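Local coordinates for protein Methylcobalamin\: coenzyme M methyltransferase (PDB 4AY7) that catalyses methyl transfer from a methylated corrinoid to coenzyme M in methanogenesis, using a zinc-containing active site, at residues A[31-44]-A[319-333]. Sequence-based numbering, arbitrary orientation.
With MG (magnesium ion), chain D; ZN (zinc ion), chain C.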
loop_
_atom_site.group_PDB
_atom_site.type_symbol
_atom_site.label_atom_id
_atom_site.label_comp_id
_atom_site.label_asym_id
_atom_site.label_seq_id
_atom_site.Cartn_x
_atom_site.Cartn_y
_atom_site.Cartn_z
ATOM N N VAL A 31 -15.380 -10.036 8.849
ATOM C CA VAL A 31 -14.373 -9.085 8.354
ATOM C C VAL A 31 -13.032 -9.845 8.133
ATOM O O VAL A 31 -12.577 -10.559 9.044
ATOM C CB VAL A 31 -14.192 -7.955 9.375
ATOM C CG1 VAL A 31 -13.004 -7.059 9.036
ATOM C CG2 VAL A 31 -15.529 -7.171 9.565
ATOM N N PRO A 32 -12.453 -9.786 6.912
ATOM C CA PRO A 32 -11.104 -10.380 6.690
ATOM C C PRO A 32 -10.090 -9.611 7.456
ATOM O O PRO A 32 -10.283 -8.396 7.707
ATOM C CB PRO A 32 -10.845 -10.152 5.216
ATOM C CG PRO A 32 -11.723 -9.064 4.851
ATOM C CD PRO A 32 -12.896 -9.018 5.748
ATOM N N VAL A 33 -9.016 -10.305 7.844
ATOM C CA VAL A 33 -7.911 -9.678 8.564
ATOM C C VAL A 33 -6.672 -9.884 7.754
ATOM O O VAL A 33 -6.287 -11.016 7.476
ATOM C CB VAL A 33 -7.752 -10.154 9.999
ATOM C CG1 VAL A 33 -7.663 -11.692 10.087
ATOM C CG2 VAL A 33 -6.616 -9.424 10.692
ATOM N N CYS A 34 -6.100 -8.776 7.343
ATOM C CA CYS A 34 -4.852 -8.849 6.542
ATOM C C CYS A 34 -4.159 -7.527 6.535
ATOM O O CYS A 34 -4.583 -6.623 7.251
ATOM C CB CYS A 34 -5.147 -9.297 5.136
ATOM S SG CYS A 34 -5.998 -8.082 4.194
ATOM N N SER A 35 -3.048 -7.426 5.786
ATOM C CA SER A 35 -2.369 -6.135 5.592
ATOM C C SER A 35 -2.302 -5.793 4.142
ATOM O O SER A 35 -2.003 -6.669 3.305
ATOM C CB SER A 35 -0.969 -6.201 6.217
ATOM O OG SER A 35 -0.416 -4.895 6.198
ATOM N N VAL A 36 -2.589 -4.538 3.825
ATOM C CA VAL A 36 -2.480 -4.011 2.504
ATOM C C VAL A 36 -1.202 -3.175 2.457
ATOM O O VAL A 36 -0.810 -2.720 1.407
ATOM C CB VAL A 36 -3.730 -3.217 2.024
ATOM C CG1 VAL A 36 -4.968 -4.107 2.061
ATOM C CG2 VAL A 36 -4.004 -1.988 2.909
ATOM N N THR A 37 -0.524 -3.028 3.584
ATOM C CA THR A 37 0.671 -2.231 3.652
ATOM C C THR A 37 1.833 -3.236 3.906
ATOM O O THR A 37 1.589 -4.415 4.100
ATOM C CB THR A 37 0.541 -1.245 4.821
ATOM O OG1 THR A 37 0.201 -1.985 6.003
ATOM C CG2 THR A 37 -0.611 -0.218 4.528
ATOM N N GLN A 38 3.064 -2.787 3.971
ATOM C CA GLN A 38 4.183 -3.739 3.918
ATOM C C GLN A 38 4.205 -4.689 5.158
ATOM O O GLN A 38 3.906 -4.268 6.297
ATOM C CB GLN A 38 5.526 -2.986 3.689
ATOM C CG GLN A 38 6.324 -2.615 4.923
ATOM C CD GLN A 38 7.163 -3.779 5.459
ATOM O OE1 GLN A 38 7.620 -4.603 4.657
ATOM N NE2 GLN A 38 7.278 -3.914 6.805
ATOM N N THR A 39 4.517 -5.952 4.906
ATOM C CA THR A 39 4.467 -7.001 5.939
ATOM C C THR A 39 5.833 -7.630 6.356
ATOM O O THR A 39 5.891 -8.624 7.080
ATOM C CB THR A 39 3.574 -8.120 5.384
ATOM O OG1 THR A 39 4.110 -8.589 4.134
ATOM C CG2 THR A 39 2.129 -7.581 5.156
ATOM N N GLY A 40 6.931 -7.090 5.868
ATOM C CA GLY A 40 8.263 -7.628 6.214
ATOM C C GLY A 40 8.667 -7.297 7.644
ATOM O O GLY A 40 8.701 -6.119 8.009
ATOM N N ILE A 41 8.993 -8.336 8.438
ATOM C CA ILE A 41 9.371 -8.145 9.863
ATOM C C ILE A 41 10.638 -8.924 10.116
ATOM O O ILE A 41 10.825 -10.008 9.552
ATOM C CB ILE A 41 8.210 -8.429 10.852
ATOM C CG1 ILE A 41 7.822 -9.904 10.863
ATOM C CG2 ILE A 41 6.972 -7.614 10.483
ATOM C CD1 ILE A 41 6.826 -10.307 11.938
ATOM N N VAL A 42 11.525 -8.315 10.884
ATOM C CA VAL A 42 12.844 -8.872 11.149
ATOM C C VAL A 42 12.751 -10.262 11.741
ATOM O O VAL A 42 13.576 -11.085 11.412
ATOM C CB VAL A 42 13.697 -7.934 12.038
ATOM C CG1 VAL A 42 15.059 -8.547 12.394
ATOM C CG2 VAL A 42 13.867 -6.575 11.361
ATOM N N GLU A 43 11.799 -10.519 12.635
ATOM C CA GLU A 43 11.637 -11.863 13.254
ATOM C C GLU A 43 11.513 -12.930 12.148
ATOM O O GLU A 43 12.154 -14.001 12.225
ATOM C CB GLU A 43 10.467 -11.937 14.223
ATOM C CG GLU A 43 10.226 -13.353 14.813
ATOM C CD GLU A 43 9.270 -13.431 16.034
ATOM O OE1 GLU A 43 8.747 -12.392 16.558
ATOM O OE2 GLU A 43 9.065 -14.598 16.493
ATOM N N LEU A 44 10.751 -12.627 11.112
ATOM C CA LEU A 44 10.482 -13.586 10.025
ATOM C C LEU A 44 11.674 -13.599 9.046
ATOM O O LEU A 44 12.088 -14.681 8.569
ATOM C CB LEU A 44 9.146 -13.304 9.326
ATOM C CG LEU A 44 7.949 -13.655 10.227
ATOM C CD1 LEU A 44 6.649 -13.433 9.492
ATOM C CD2 LEU A 44 8.068 -15.086 10.811
ATOM N N ASP A 319 -14.048 -2.425 7.438
ATOM C CA ASP A 319 -14.381 -3.390 6.441
ATOM C C ASP A 319 -13.381 -4.498 6.283
ATOM O O ASP A 319 -13.726 -5.630 5.916
ATOM C CB ASP A 319 -14.668 -2.673 5.143
ATOM C CG ASP A 319 -15.785 -1.668 5.294
ATOM O OD1 ASP A 319 -16.908 -2.140 5.521
ATOM O OD2 ASP A 319 -15.581 -0.438 5.310
ATOM N N VAL A 320 -12.127 -4.149 6.453
ATOM C CA VAL A 320 -10.984 -5.052 6.420
ATOM C C VAL A 320 -10.069 -4.676 7.596
ATOM O O VAL A 320 -9.605 -3.516 7.683
ATOM C CB VAL A 320 -10.163 -4.974 5.129
ATOM C CG1 VAL A 320 -8.855 -5.777 5.292
ATOM C CG2 VAL A 320 -10.992 -5.460 3.889
ATOM N N LEU A 321 -9.913 -5.595 8.531
ATOM C CA LEU A 321 -9.105 -5.297 9.743
ATOM C C LEU A 321 -7.642 -5.414 9.353
ATOM O O LEU A 321 -7.206 -6.445 8.769
ATOM C CB LEU A 321 -9.408 -6.243 10.856
ATOM C CG LEU A 321 -8.624 -6.159 12.169
ATOM C CD1 LEU A 321 -8.851 -4.776 12.744
ATOM C CD2 LEU A 321 -8.888 -7.272 13.191
ATOM N N ALA A 322 -6.882 -4.371 9.664
ATOM C CA ALA A 322 -5.470 -4.304 9.195
ATOM C C ALA A 322 -4.669 -3.291 9.993
ATOM O O ALA A 322 -5.246 -2.428 10.621
ATOM C CB ALA A 322 -5.427 -3.951 7.687
ATOM N N PRO A 323 -3.293 -3.338 9.882
ATOM C CA PRO A 323 -2.458 -2.286 10.433
ATOM C C PRO A 323 -2.824 -0.936 9.776
ATOM O O PRO A 323 -3.159 -0.885 8.591
ATOM C CB PRO A 323 -1.045 -2.733 10.055
ATOM C CG PRO A 323 -1.167 -4.229 9.902
ATOM C CD PRO A 323 -2.499 -4.427 9.286
ATOM N N GLY A 324 -2.645 0.150 10.495
ATOM C CA GLY A 324 -2.870 1.435 9.934
ATOM C C GLY A 324 -1.831 1.878 8.904
ATOM O O GLY A 324 -2.131 2.646 8.044
ATOM N N CYS A 325 -0.594 1.431 9.024
ATOM C CA CYS A 325 0.478 1.839 8.123
ATOM C C CYS A 325 1.314 0.583 7.892
ATOM O O CYS A 325 0.917 -0.502 8.314
ATOM C CB CYS A 325 1.304 3.004 8.707
ATOM S SG CYS A 325 2.281 3.731 7.375
ATOM N N GLY A 326 2.429 0.690 7.178
ATOM C CA GLY A 326 3.320 -0.486 7.069
ATOM C C GLY A 326 3.678 -0.998 8.482
ATOM O O GLY A 326 3.789 -0.228 9.457
ATOM N N ILE A 327 3.826 -2.307 8.602
ATOM C CA ILE A 327 4.226 -2.908 9.866
ATOM C C ILE A 327 5.650 -2.485 10.152
ATOM O O ILE A 327 6.552 -2.547 9.242
ATOM C CB ILE A 327 4.103 -4.432 9.744
ATOM C CG1 ILE A 327 2.650 -4.795 9.360
ATOM C CG2 ILE A 327 4.528 -5.130 11.052
ATOM C CD1 ILE A 327 2.306 -6.306 9.378
ATOM N N ALA A 328 5.919 -2.004 11.350
ATOM C CA ALA A 328 7.319 -1.692 11.686
ATOM C C ALA A 328 8.158 -3.012 11.628
ATOM O O ALA A 328 7.693 -4.085 12.067
ATOM C CB ALA A 328 7.438 -1.054 13.075
ATOM N N PRO A 329 9.365 -2.924 11.087
ATOM C CA PRO A 329 10.172 -4.120 10.929
ATOM C C PRO A 329 10.474 -4.854 12.243
ATOM O O PRO A 329 10.588 -6.082 12.227
ATOM C CB PRO A 329 11.439 -3.600 10.285
ATOM C CG PRO A 329 11.020 -2.388 9.517
ATOM C CD PRO A 329 9.856 -1.794 10.257
ATOM N N MET A 330 10.589 -4.154 13.363
ATOM C CA MET A 330 10.833 -4.828 14.639
ATOM C C MET A 330 9.581 -5.304 15.364
ATOM O O MET A 330 9.671 -5.758 16.519
ATOM C CB MET A 330 11.664 -3.954 15.578
ATOM C CG MET A 330 13.066 -3.759 15.056
ATOM S SD MET A 330 14.047 -5.289 14.963
ATOM C CE MET A 330 14.343 -5.859 16.635
ATOM N N THR A 331 8.425 -5.283 14.688
ATOM C CA THR A 331 7.228 -5.860 15.252
ATOM C C THR A 331 7.357 -7.387 15.536
ATOM O O THR A 331 7.648 -8.173 14.626
ATOM C CB THR A 331 6.037 -5.593 14.324
ATOM O OG1 THR A 331 5.934 -4.176 14.159
ATOM C CG2 THR A 331 4.747 -6.120 14.910
ATOM N N PRO A 332 7.136 -7.789 16.763
ATOM C CA PRO A 332 7.115 -9.249 17.017
ATOM C C PRO A 332 6.007 -9.975 16.303
ATOM O O PRO A 332 4.860 -9.436 16.159
ATOM C CB PRO A 332 6.976 -9.373 18.508
ATOM C CG PRO A 332 7.211 -8.010 19.080
ATOM C CD PRO A 332 6.977 -7.002 17.993
ATOM N N LEU A 333 6.314 -11.182 15.844
ATOM C CA LEU A 333 5.323 -12.067 15.238
ATOM C C LEU A 333 4.023 -12.183 16.089
ATOM O O LEU A 333 2.894 -12.128 15.543
ATOM C CB LEU A 333 5.924 -13.450 14.977
ATOM C CG LEU A 333 5.014 -14.513 14.349
ATOM C CD1 LEU A 333 4.571 -13.978 13.006
ATOM C CD2 LEU A 333 5.725 -15.864 14.171
HETATM MG MG MG D . -18.978 -2.652 6.023
HETATM ZN ZN ZN C . 0.967 5.444 6.054
HETATM O O HOH W 1 -2.442 -2.593 6.286
HETATM O O HOH W 2 10.283 -8.184 13.952
HETATM O O HOH W 3 -18.722 -4.663 6.005
HETATM O O HOH W 4 -19.137 -2.212 8.055
#
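A bend at chi2 (81°) turns NE2 of Gln38 toward Ile327 O, and Thr37, with OG1 set between backbone N and carbonyl carbon (chi1 53°), faces Cys325. Gln38 NE2 gives one N-H to Ile327 O at 2.9 Å and the other to Gly40 O at 2.9 Å; both acceptors lie in the amide plane, which fixes its rotation. Ile327 N returns a bond to Gln38 O (3.0 Å, in the carbonyl plane). Shortened to an alanine here, the side chain would take both NE2 donors away, and Ile327 O and Gly40 O would probably lose their partner from it. Gln38 also belongs to the coenzyme M site. Thr37 OG1 donates to Cys325 O (2.8 Å) from 65° above the carbonyl plane, which probably helps hold the backbone of Cys325, whose SG binds zinc together with His246 and Cys248. Further along, Ile41 CG2 packs on Ile327 CG2 at 3.5 Å, and Glu43 OE1 takes the N-H of Leu333 at 2.8 Å, at the start of helix 333-346. At the other end, Leu321 N to Pro32 O and Cys34 N to Leu321 O pair residues 32-34 with strand 320-323 of the TIM barrel, whose other edge adjoins strand 287-292, while helix 15-24 packs against Val320.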